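Local coordinates for protein oligogalacturonate-specific porin kdgM (Dickeya dadantii, PDB 4FQE) that forms a monomeric beta-barrel channel in the bacterial outer membrane that lets oligogalacturonides through and is needed for full virulence, at residues Y140-L143 and K144-I148; K181-K184 and N185-P188. All coordinates share one frame; numbering follows the deposited sequence.

Both contacts are hairpin ends on the same rim of a closed antiparallel barrel of twelve strands, and they follow one another along the chain without nesting or crossing. From the N-terminal side, the chain first reaches contact 1 (140-148), which closes the tight turn between strands 131-142 and 146-157. After running out along 146-157 and back along 171-180, it enters contact 2 (181-188), which closes the slightly longer loop leading into strand 186-195. The strand pair 146-157 and 171-180 therefore ties the two together, and the turns meet directly where Asp145 O and Lys181 N lie 2.8 Å apart, a probable hydrogen bond.

Contact 1 of 2, residues Y140-L143 and K144-I148; sequences YTFL and KDYTI. With C8E ((hydroxyethyloxy)tri(ethyloxy)octane), chain I.
The carbonyl oxygen of Tyr146 is approached by three groups of the preceding strand. Phe142 N donates the hydrogen bond, at 2.9 Å to Tyr146 O. Thr141 adds its CA-H, with CA 3.2 Å from Tyr146 O, and its methyl CG2 closes in as well. The return bond from Tyr146 N to Phe142 O makes this an antiparallel hydrogen-bonded pair enclosing just Leu143, Lys144 and Asp145; Tyr140 and Ile148 form the next such pair. At the bend, Asp145 N reaches back to Leu143 O at 2.6 Å, coming from above the carbonyl plane, 42° out of it. With positive phi and negative psi at Lys144, this is a classic gamma turn. Between the hydrogen-bonded pairs, Thr141 OG1 and Thr147 OG1 share a hydrogen bond of 3.2 Å on one face of the sheet.

The other face carries Tyr140, Phe142, Tyr146 and Ile148. Phe142 CG sits between its own backbone N and carbonyl carbon (chi1 61°), which swings the ring across to the facing strand. There Tyr146 CB stands over the middle of the ring, 3.5 Å from the Phe142 centroid, in a CH-pi contact. The two aromatic planes are only 15° from parallel, but the large offset leaves little of one ring over the other. Ile148 CG2 approaches Phe142 CE1 obliquely, 4.0 Å away. The alkyl tail of a bound detergent runs past this face, its C1 lying 3.6 Å from Tyr140 CB and its C4 3.7 Å from Ile148 CG2. Tyr146 also meets the ring of Tyr180 on the next strand. A tight beta hairpin turn, with an aromatic and aliphatic face toward detergent and threonines opposite, is characteristic of the short turns, probably periplasmic, of outer-membrane beta-barrel porins.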
loop_
_atom_site.group_PDB
_atom_site.type_symbol
_atom_site.label_atom_id
_atom_site.label_comp_id
_atom_site.label_asym_id
_atom_site.label_seq_id
_atom_site.Cartn_x
_atom_site.Cartn_y
_atom_site.Cartn_z
ATOM N N TYR A 140 3.312 -13.112 -5.135
ATOM C CA TYR A 140 3.666 -14.521 -5.153
ATOM C C TYR A 140 4.605 -14.838 -4.013
ATOM O O TYR A 140 5.656 -14.204 -3.867
ATOM C CB TYR A 140 4.320 -14.876 -6.483
ATOM C CG TYR A 140 4.780 -16.325 -6.537
ATOM C CD1 TYR A 140 6.122 -16.655 -6.667
ATOM C CD2 TYR A 140 3.863 -17.357 -6.410
ATOM C CE1 TYR A 140 6.542 -17.986 -6.702
ATOM C CE2 TYR A 140 4.264 -18.682 -6.442
ATOM C CZ TYR A 140 5.597 -18.986 -6.584
ATOM O OH TYR A 140 5.985 -20.296 -6.603
ATOM N N THR A 141 4.206 -15.773 -3.174
ATOM C CA THR A 141 5.018 -16.175 -2.042
ATOM C C THR A 141 5.747 -17.464 -2.337
ATOM O O THR A 141 5.165 -18.419 -2.863
ATOM C CB THR A 141 4.153 -16.305 -0.791
ATOM O OG1 THR A 141 3.527 -15.038 -0.544
ATOM C CG2 THR A 141 4.983 -16.696 0.413
ATOM N N PHE A 142 7.045 -17.464 -2.047
ATOM C CA PHE A 142 7.857 -18.631 -2.320
ATOM C C PHE A 142 8.813 -18.888 -1.167
ATOM O O PHE A 142 9.164 -17.974 -0.384
ATOM C CB PHE A 142 8.601 -18.462 -3.652
ATOM C CG PHE A 142 9.557 -17.283 -3.704
ATOM C CD1 PHE A 142 9.092 -16.004 -3.959
ATOM C CD2 PHE A 142 10.927 -17.477 -3.576
ATOM C CE1 PHE A 142 9.961 -14.941 -4.059
ATOM C CE2 PHE A 142 11.802 -16.423 -3.687
ATOM C CZ PHE A 142 11.311 -15.139 -3.909
ATOM N N LEU A 143 9.216 -20.147 -1.042
ATOM C CA LEU A 143 10.173 -20.560 -0.001
ATOM C C LEU A 143 9.668 -20.168 1.393
ATOM O O LEU A 143 10.452 -19.808 2.278
ATOM C CB LEU A 143 11.568 -19.977 -0.256
ATOM C CG LEU A 143 12.342 -20.626 -1.398
ATOM C CD1 LEU A 143 13.707 -19.994 -1.539
ATOM C CD2 LEU A 143 12.454 -22.128 -1.192
ATOM N N LYS A 144 8.356 -20.267 1.567
ATOM C CA LYS A 144 7.655 -19.914 2.793
ATOM C C LYS A 144 7.750 -18.419 3.129
ATOM O O LYS A 144 6.735 -17.800 3.341
ATOM C CB LYS A 144 8.131 -20.784 3.973
ATOM C CG LYS A 144 7.479 -22.160 4.090
ATOM C CD LYS A 144 6.788 -22.656 2.825
ATOM C CE LYS A 144 6.099 -23.994 3.048
ATOM N NZ LYS A 144 5.277 -24.429 1.868
ATOM N N ASP A 145 8.952 -17.840 3.138
ATOM C CA ASP A 145 9.151 -16.515 3.770
ATOM C C ASP A 145 9.345 -15.331 2.830
ATOM O O ASP A 145 9.372 -14.170 3.289
ATOM C CB ASP A 145 10.348 -16.605 4.713
ATOM C CG ASP A 145 10.159 -17.663 5.774
ATOM O OD1 ASP A 145 9.029 -17.837 6.236
ATOM O OD2 ASP A 145 11.133 -18.319 6.154
ATOM N N TYR A 146 9.542 -15.608 1.538
ATOM C CA TYR A 146 9.646 -14.543 0.546
ATOM C C TYR A 146 8.338 -14.195 -0.146
ATOM O O TYR A 146 7.504 -15.072 -0.436
ATOM C CB TYR A 146 10.651 -14.918 -0.526
ATOM C CG TYR A 146 12.034 -14.969 -0.030
ATOM C CD1 TYR A 146 12.822 -13.822 -0.015
ATOM C CD2 TYR A 146 12.574 -16.155 0.434
ATOM C CE1 TYR A 146 14.120 -13.865 0.447
ATOM C CE2 TYR A 146 13.877 -16.207 0.888
ATOM C CZ TYR A 146 14.648 -15.066 0.887
ATOM O OH TYR A 146 15.940 -15.108 1.341
ATOM N N THR A 147 8.171 -12.909 -0.446
ATOM C CA THR A 147 7.101 -12.480 -1.318
ATOM C C THR A 147 7.646 -11.552 -2.371
ATOM O O THR A 147 8.348 -10.566 -2.053
ATOM C CB THR A 147 5.978 -11.771 -0.534
ATOM O OG1 THR A 147 5.485 -12.662 0.470
ATOM C CG2 THR A 147 4.841 -11.346 -1.462
ATOM N N ILE A 148 7.339 -11.853 -3.631
ATOM C CA ILE A 148 7.632 -10.896 -4.713
ATOM C C ILE A 148 6.284 -10.345 -5.204
ATOM O O ILE A 148 5.342 -11.118 -5.472
ATOM C CB ILE A 148 8.478 -11.532 -5.845
ATOM C CG1 ILE A 148 8.924 -10.499 -6.910
ATOM C CG2 ILE A 148 7.722 -12.672 -6.541
ATOM C CD1 ILE A 148 10.184 -9.692 -6.598
HETATM C C1 C8E I . 4.603 -14.370 -10.014
HETATM C C2 C8E I . 4.448 -12.963 -10.562
HETATM C C3 C8E I . 4.909 -11.874 -9.585
HETATM C C4 C8E I . 6.363 -11.453 -9.816
HETATM C C5 C8E I . 6.524 -10.268 -10.766
HETATM C C6 C8E I . 7.795 -9.470 -10.465
HETATM C C7 C8E I . 8.531 -8.982 -11.709
HETATM C C8 C8E I . 7.631 -8.107 -12.573
HETATM O O9 C8E I . 8.405 -7.174 -13.335
HETATM C C10 C8E I . 7.617 -6.326 -14.174
HETATM C C11 C8E I . 7.962 -4.892 -13.816
HETATM O O12 C8E I . 8.117 -4.112 -14.996
HETATM C C13 C8E I . 8.903 -2.958 -14.721
HETATM C C14 C8E I . 9.021 -2.135 -15.987
HETATM O O15 C8E I . 9.966 -1.083 -15.757
HETATM C C16 C8E I . 9.560 0.127 -16.385
HETATM C C17 C8E I . 10.581 0.526 -17.431
HETATM O O18 C8E I . 10.452 1.932 -17.653
HETATM C C19 C8E I . 11.430 2.414 -18.578
HETATM C C20 C8E I . 12.651 2.899 -17.805
HETATM O O21 C8E I . 12.569 4.312 -17.568
#

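Contact 2 of 2, residues K181-K184 and N185-P188; sequences KWDK and NWKP
A chi1 of 77° tucks the Asp183 carboxylate back over its own main chain and sets OD1 in front of two successive backbone N-H groups. Trp182, by contrast, has CG anti to its N (chi1 177°), which sends the indole out alongside that of Trp186. Asp183 OD1 takes a hydrogen bond from Asn185 N at 2.8 Å, met from above the carboxylate plane. A second comes from Trp186 N, 2.9 Å from Asp183 OD1 and nearly in line with its C-O bond. Two N-H donors on one oxygen fix the rotation of the carboxylate and would probably help keep it ionised. The same oxygen sits at the edge of the Trp186 ring, close to its plane, 3.4 Å from Trp186 CD1.

The bond to Asn185 N makes this an Asx turn, and it shapes the loop of a beta hairpin joining strands 171-180 and 186-195 of the porin barrel. Trp182 N closes the loop from its other limb, donating to Trp186 O at 2.9 Å; Asp183 N adds a weak bond to that carbonyl. Asn185 ND2 is bonded to Ser215 O, at the end of the neighbouring strand 205-215.

Both indoles point the same way, but their planes are turned 69° from each other, so they meet obliquely. The touch is from the six-membered ring of one to the five-membered ring of the other, Trp182 CZ3 coming 3.9 Å from Trp186 CD1. Trp182 CB leans on Pro188, at 3.9 Å from Pro188 CD. Farther out, Trp186 packs edge-to-face with Tyr214 and touches a bound detergent, consistent with a place on the lipid-facing wall of the barrel.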
loop_
_atom_site.group_PDB
_atom_site.type_symbol
_atom_site.label_atom_id
_atom_site.label_comp_id
_atom_site.label_asym_id
_atom_site.label_seq_id
_atom_site.Cartn_x
_atom_site.Cartn_y
_atom_site.Cartn_z
ATOM N N LYS A 181 10.174 -12.464 5.367
ATOM C CA LYS A 181 9.780 -12.713 6.733
ATOM C C LYS A 181 10.976 -13.332 7.453
ATOM O O LYS A 181 11.181 -14.540 7.434
ATOM C CB LYS A 181 8.533 -13.632 6.745
ATOM C CG LYS A 181 7.943 -13.862 8.112
ATOM C CD LYS A 181 6.751 -14.801 8.082
ATOM C CE LYS A 181 6.495 -15.449 9.442
ATOM N NZ LYS A 181 6.466 -16.935 9.285
ATOM N N TRP A 182 11.780 -12.457 8.061
ATOM C CA TRP A 182 13.014 -12.833 8.715
ATOM C C TRP A 182 12.749 -13.650 9.954
ATOM O O TRP A 182 13.429 -14.656 10.221
ATOM C CB TRP A 182 13.848 -11.554 8.980
ATOM C CG TRP A 182 15.133 -11.809 9.719
ATOM C CD1 TRP A 182 16.387 -12.145 9.176
ATOM C CD2 TRP A 182 15.355 -11.742 11.165
ATOM N NE1 TRP A 182 17.316 -12.284 10.169
ATOM C CE2 TRP A 182 16.775 -12.059 11.378
ATOM C CE3 TRP A 182 14.562 -11.435 12.271
ATOM C CZ2 TRP A 182 17.343 -12.074 12.656
ATOM C CZ3 TRP A 182 15.149 -11.459 13.543
ATOM C CH2 TRP A 182 16.509 -11.794 13.722
ATOM N N ASP A 183 11.757 -13.242 10.725
ATOM C CA ASP A 183 11.181 -14.102 11.750
ATOM C C ASP A 183 9.732 -13.713 12.000
ATOM O O ASP A 183 9.164 -12.951 11.236
ATOM C CB ASP A 183 12.039 -14.124 13.022
ATOM C CG ASP A 183 11.882 -12.872 13.904
ATOM O OD1 ASP A 183 11.172 -11.903 13.527
ATOM O OD2 ASP A 183 12.536 -12.884 14.986
ATOM N N LYS A 184 9.150 -14.247 13.071
ATOM C CA LYS A 184 7.738 -14.054 13.438
ATOM C C LYS A 184 7.366 -12.546 13.552
ATOM O O LYS A 184 6.209 -12.143 13.310
ATOM C CB LYS A 184 7.469 -14.773 14.794
ATOM C CG LYS A 184 7.859 -16.266 14.855
ATOM C CD LYS A 184 9.043 -16.635 15.786
ATOM C CE LYS A 184 10.439 -16.304 15.238
ATOM N NZ LYS A 184 11.613 -17.064 15.805
ATOM N N ASN A 185 8.356 -11.716 13.897
ATOM C CA ASN A 185 8.122 -10.282 14.076
ATOM C C ASN A 185 8.625 -9.344 12.987
ATOM O O ASN A 185 7.983 -8.330 12.732
ATOM C CB ASN A 185 8.742 -9.838 15.388
ATOM C CG ASN A 185 8.232 -10.631 16.561
ATOM O OD1 ASN A 185 8.974 -11.379 17.191
ATOM N ND2 ASN A 185 6.963 -10.477 16.859
ATOM N N TRP A 186 9.733 -9.675 12.319
ATOM C CA TRP A 186 10.375 -8.734 11.411
ATOM C C TRP A 186 10.286 -9.129 9.970
ATOM O O TRP A 186 10.704 -10.237 9.600
ATOM C CB TRP A 186 11.858 -8.583 11.758
ATOM C CG TRP A 186 12.108 -8.071 13.135
ATOM C CD1 TRP A 186 12.439 -8.792 14.282
ATOM C CD2 TRP A 186 12.037 -6.661 13.566
ATOM N NE1 TRP A 186 12.568 -7.929 15.369
ATOM C CE2 TRP A 186 12.370 -6.645 14.993
ATOM C CE3 TRP A 186 11.788 -5.462 12.921
ATOM C CZ2 TRP A 186 12.374 -5.463 15.733
ATOM C CZ3 TRP A 186 11.843 -4.278 13.660
ATOM C CH2 TRP A 186 12.103 -4.284 15.035
ATOM N N LYS A 187 9.854 -8.196 9.130
ATOM C CA LYS A 187 9.728 -8.408 7.678
ATOM C C LYS A 187 10.358 -7.217 6.965
ATOM O O LYS A 187 9.664 -6.229 6.619
ATOM C CB LYS A 187 8.232 -8.603 7.264
ATOM C CG LYS A 187 7.994 -8.918 5.778
ATOM C CD LYS A 187 6.526 -9.117 5.393
ATOM C CE LYS A 187 5.708 -7.827 5.309
ATOM N NZ LYS A 187 4.259 -8.058 4.873
ATOM N N PRO A 188 11.682 -7.285 6.722
ATOM C CA PRO A 188 12.312 -6.282 5.878
ATOM C C PRO A 188 11.906 -6.430 4.422
ATOM O O PRO A 188 11.500 -7.504 4.022
ATOM C CB PRO A 188 13.805 -6.563 6.055
ATOM C CG PRO A 188 13.895 -7.992 6.406
ATOM C CD PRO A 188 12.679 -8.214 7.289
#